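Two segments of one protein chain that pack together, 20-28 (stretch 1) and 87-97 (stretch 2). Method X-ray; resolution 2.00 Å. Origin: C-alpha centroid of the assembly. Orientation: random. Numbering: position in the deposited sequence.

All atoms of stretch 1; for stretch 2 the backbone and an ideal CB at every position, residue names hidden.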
# COMPACT_ATOMS: atom_id res chain seq x y z
N MSE A 20 -19.00 -16.86 -6.14
CA MSE A 20 -18.01 -15.94 -5.67
C MSE A 20 -17.55 -16.47 -4.33
O MSE A 20 -17.57 -15.77 -3.30
CB MSE A 20 -18.60 -14.57 -5.48
CG MSE A 20 -19.23 -14.02 -6.71
SE MSE A 20 -20.17 -12.39 -6.18
CE MSE A 20 -18.87 -11.66 -4.84
N SER A 21 -17.08 -17.70 -4.32
CA SER A 21 -16.53 -18.25 -3.08
C SER A 21 -15.06 -17.83 -2.97
O SER A 21 -14.18 -18.63 -3.17
CB SER A 21 -16.68 -19.76 -3.07
OG SER A 21 -16.35 -20.29 -1.79
N TYR A 22 -14.82 -16.56 -2.69
CA TYR A 22 -13.45 -16.07 -2.48
C TYR A 22 -13.40 -14.99 -1.41
O TYR A 22 -14.38 -14.34 -1.16
CB TYR A 22 -12.88 -15.54 -3.80
CG TYR A 22 -13.39 -14.19 -4.27
CD1 TYR A 22 -12.69 -13.04 -3.98
CD2 TYR A 22 -14.50 -14.09 -5.05
CE1 TYR A 22 -13.12 -11.82 -4.45
CE2 TYR A 22 -14.96 -12.85 -5.51
CZ TYR A 22 -14.25 -11.72 -5.21
OH TYR A 22 -14.68 -10.45 -5.64
N LYS A 23 -12.23 -14.80 -0.81
CA LYS A 23 -12.01 -13.67 0.07
C LYS A 23 -10.65 -13.04 -0.28
O LYS A 23 -9.70 -13.76 -0.61
CB LYS A 23 -12.08 -14.11 1.53
CG LYS A 23 -12.11 -12.99 2.51
CD LYS A 23 -12.50 -13.45 3.94
CE LYS A 23 -11.41 -14.28 4.65
NZ LYS A 23 -11.69 -14.63 6.18
N VAL A 24 -10.57 -11.71 -0.19
CA VAL A 24 -9.32 -10.95 -0.36
C VAL A 24 -8.90 -10.34 0.95
O VAL A 24 -9.57 -9.43 1.49
CB VAL A 24 -9.42 -9.81 -1.39
CG1 VAL A 24 -8.01 -9.21 -1.67
CG2 VAL A 24 -10.08 -10.31 -2.71
N ILE A 25 -7.81 -10.88 1.49
CA ILE A 25 -7.24 -10.42 2.74
C ILE A 25 -6.10 -9.45 2.41
O ILE A 25 -5.24 -9.76 1.61
CB ILE A 25 -6.65 -11.59 3.53
CG1 ILE A 25 -7.75 -12.65 3.83
CG2 ILE A 25 -5.97 -11.09 4.82
CD1 ILE A 25 -7.20 -13.96 4.25
N VAL A 26 -6.09 -8.30 3.03
CA VAL A 26 -5.10 -7.26 2.78
C VAL A 26 -4.54 -6.83 4.12
O VAL A 26 -5.32 -6.62 5.07
CB VAL A 26 -5.77 -6.07 2.08
CG1 VAL A 26 -4.71 -5.01 1.69
CG2 VAL A 26 -6.54 -6.56 0.85
N ASP A 27 -3.22 -6.70 4.25
CA ASP A 27 -2.71 -6.17 5.50
C ASP A 27 -3.12 -4.70 5.62
O ASP A 27 -3.55 -4.08 4.65
CB ASP A 27 -1.20 -6.40 5.72
CG ASP A 27 -0.30 -5.59 4.79
OD1 ASP A 27 -0.64 -4.44 4.38
OD2 ASP A 27 0.81 -6.09 4.53
N SER A 28 -3.08 -4.17 6.85
CA SER A 28 -3.81 -2.93 7.14
C SER A 28 -3.17 -1.71 6.45
O SER A 28 -3.76 -0.67 6.34
CB SER A 28 -3.90 -2.71 8.64
OG SER A 28 -2.63 -2.53 9.19
N UNK A 87 -2.46 -14.96 13.07
CA UNK A 87 -3.54 -14.13 12.63
C UNK A 87 -3.87 -14.37 11.15
O UNK A 87 -5.03 -14.33 10.76
CB UNK A 87 -3.19 -12.66 12.87
N UNK A 88 -2.85 -14.54 10.32
CA UNK A 88 -3.12 -14.79 8.91
C UNK A 88 -3.82 -16.13 8.75
O UNK A 88 -4.82 -16.25 8.02
CB UNK A 88 -1.83 -14.76 8.09
N UNK A 89 -3.30 -17.14 9.46
CA UNK A 89 -3.94 -18.47 9.41
C UNK A 89 -5.42 -18.42 9.74
O UNK A 89 -6.24 -18.99 9.03
CB UNK A 89 -3.24 -19.43 10.38
N UNK A 90 -5.76 -17.73 10.80
CA UNK A 90 -7.15 -17.63 11.21
C UNK A 90 -8.01 -16.93 10.15
O UNK A 90 -9.16 -17.30 9.94
CB UNK A 90 -7.25 -16.88 12.54
N UNK A 91 -7.45 -15.94 9.45
CA UNK A 91 -8.19 -15.26 8.38
C UNK A 91 -8.42 -16.17 7.17
O UNK A 91 -9.35 -15.95 6.40
CB UNK A 91 -7.44 -14.00 7.94
N UNK A 92 -7.56 -17.16 6.99
CA UNK A 92 -7.72 -18.09 5.86
C UNK A 92 -8.84 -19.10 6.15
O UNK A 92 -9.51 -19.61 5.26
CB UNK A 92 -6.41 -18.82 5.58
N UNK A 93 -9.02 -19.42 7.42
CA UNK A 93 -10.00 -20.44 7.81
C UNK A 93 -11.41 -19.84 7.81
O UNK A 93 -11.79 -19.07 8.73
CB UNK A 93 -9.66 -21.01 9.19
N UNK A 94 -12.17 -20.16 6.76
CA UNK A 94 -13.52 -19.62 6.54
C UNK A 94 -14.17 -20.38 5.39
O UNK A 94 -13.58 -21.25 4.80
CB UNK A 94 -13.48 -18.12 6.24
N UNK A 95 -15.40 -20.01 5.05
CA UNK A 95 -16.18 -20.73 4.06
C UNK A 95 -15.80 -20.43 2.60
O UNK A 95 -16.31 -21.10 1.70
CB UNK A 95 -17.66 -20.41 4.27
N UNK A 96 -14.96 -19.41 2.37
CA UNK A 96 -14.56 -19.05 1.00
C UNK A 96 -13.62 -20.11 0.47
O UNK A 96 -12.65 -20.51 1.14
CB UNK A 96 -13.90 -17.67 0.95
N UNK A 97 -13.87 -20.54 -0.75
CA UNK A 97 -13.01 -21.55 -1.36
C UNK A 97 -11.63 -20.99 -1.71
O UNK A 97 -10.62 -21.67 -1.54
CB UNK A 97 -13.68 -22.11 -2.62

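Strand 22-27 and helix 87-92 run nearly antiparallel, their directions 161° apart and their axes 10.1 Å apart at closest approach. At that spacing side chains must bridge the gap along the helix, whereas beyond it the backbones close in, the CA atoms of S21 and position 96 lying 4.6 Å apart.

Position 87 is helical, and nothing of stretch 1 lies within 5.5 Å of its ideal CB. Any helix-compatible residue would fit this evidence; it is R87, which makes no contact.

At position 88 CA-to-CB points sideways and the ideal CB touches nothing, so a short side chain would fall short of the strand. A long or aromatic one could reach I25 and D27. The deposited residue is Y88, with chi1 at -86°. Its ring takes I25 at the edge, I25 CG2 standing 4.4 Å from Y88 CE1, and its hydroxyl atom Y88 OH comes within 3.5 Å of D27 CB.

Positions 89 and 90 are helical with nothing of stretch 1 near their ideal CB atoms, and CA-to-CB points away at 90. Many residues would serve; they are M89, a selenomethionine, and E90.

Position 91 faces the strand. Its ideal CB is 3.7 Å from I25 CD1 and 4.6 Å from K23 NZ, so space directly ahead is short and a small residue such as alanine, serine or cysteine is favoured. The deposited S91 turns its hydroxyl back to the helix, S91 OG donating to Y88 O at 2.7 Å, while I25 CD1 sits 3.0 Å from S91 OG. The backbone also contributes: K23 NZ donates to S91 O at 2.7 Å, a bond that does not depend on the side chain at this position.

At 92 CA-to-CB points away, yet the ideal CB is 5.1 Å from I25 CD1. A small residue would leave that methyl group largely unmet from this side, whereas a large apolar or aromatic one could curl back. Y92, with chi1 at -54°, does so: its ring edge meets I25, with Y92 CD1 3.4 Å from I25 CD1.

Position 93 is the first to leave helical phi/psi (-80/103), and its CB points away. Stretch 1 sets no demand here and many residues would suit; it is H93.

The extended position 94 (-170/-180) points toward stretch 1, its ideal CB 3.9 Å from K23 NZ. Small, polar or acidic side chains are plausible. C94 places SG 3.6 Å from K23 NZ, and the backbone N of position 96 gives C94 SG a weak hydrogen bond at 3.7 Å.

At 95 CB points sideways with no close neighbour, so choice is wide; D95 leads its end away.

Position 96 points directly at the strand backbone, its ideal CB 3.6 Å from Y22 C and 3.8 Å from K23 N. That proximity favours glycine or alanine. A96 fits, its CB 3.7 Å from K23 N.

At 97 the ideal CB is 3.3 Å from S21 OG and points sideways, allowing many side chains. The backbone anchors the contact: E97 N donates to S21 OG at 2.7 Å and 150°.

Stretch 2 87-97: RYMESYHCDAE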
# COMPACT_ATOMS: atom_id res chain seq x y z
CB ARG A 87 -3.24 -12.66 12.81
CG ARG A 87 -4.43 -11.87 13.30
CD ARG A 87 -4.23 -11.49 14.80
NE ARG A 87 -2.82 -11.12 14.97
CZ ARG A 87 -2.22 -10.07 14.39
NH1 ARG A 87 -2.92 -9.19 13.63
NH2 ARG A 87 -0.91 -9.90 14.59
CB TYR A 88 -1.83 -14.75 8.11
CG TYR A 88 -1.41 -13.37 7.64
CD1 TYR A 88 -2.15 -12.70 6.65
CD2 TYR A 88 -0.21 -12.79 8.08
CE1 TYR A 88 -1.77 -11.50 6.20
CE2 TYR A 88 0.21 -11.57 7.57
CZ TYR A 88 -0.60 -10.94 6.64
OH TYR A 88 -0.22 -9.74 6.12
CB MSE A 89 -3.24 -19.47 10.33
CG MSE A 89 -3.82 -20.89 10.18
SE MSE A 89 -3.28 -22.08 11.63
CE MSE A 89 -4.71 -21.55 12.88
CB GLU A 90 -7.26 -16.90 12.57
CG GLU A 90 -6.63 -17.70 13.73
CD GLU A 90 -6.35 -16.88 15.01
OE1 GLU A 90 -6.81 -15.71 15.10
OE2 GLU A 90 -5.67 -17.42 15.93
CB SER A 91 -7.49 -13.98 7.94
OG SER A 91 -6.33 -14.25 7.11
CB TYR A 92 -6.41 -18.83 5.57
CG TYR A 92 -5.17 -18.00 5.33
CD1 TYR A 92 -5.26 -16.63 5.00
CD2 TYR A 92 -3.90 -18.56 5.44
CE1 TYR A 92 -4.10 -15.87 4.78
CE2 TYR A 92 -2.78 -17.83 5.22
CZ TYR A 92 -2.87 -16.47 4.89
OH TYR A 92 -1.71 -15.74 4.65
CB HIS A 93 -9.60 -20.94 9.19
CG HIS A 93 -10.47 -22.04 9.73
ND1 HIS A 93 -10.66 -23.23 9.07
CD2 HIS A 93 -11.13 -22.14 10.90
CE1 HIS A 93 -11.45 -24.01 9.79
NE2 HIS A 93 -11.74 -23.37 10.91
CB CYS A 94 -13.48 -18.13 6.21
SG CYS A 94 -12.58 -17.78 4.65
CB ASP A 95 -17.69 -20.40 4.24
CG ASP A 95 -18.31 -21.09 5.42
OD1 ASP A 95 -17.69 -22.01 6.01
OD2 ASP A 95 -19.43 -20.72 5.78
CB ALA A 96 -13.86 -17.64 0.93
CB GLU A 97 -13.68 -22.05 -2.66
CG GLU A 97 -12.87 -23.04 -3.46
CD GLU A 97 -13.57 -23.46 -4.71
OE1 GLU A 97 -14.25 -22.61 -5.35
OE2 GLU A 97 -13.44 -24.63 -5.08
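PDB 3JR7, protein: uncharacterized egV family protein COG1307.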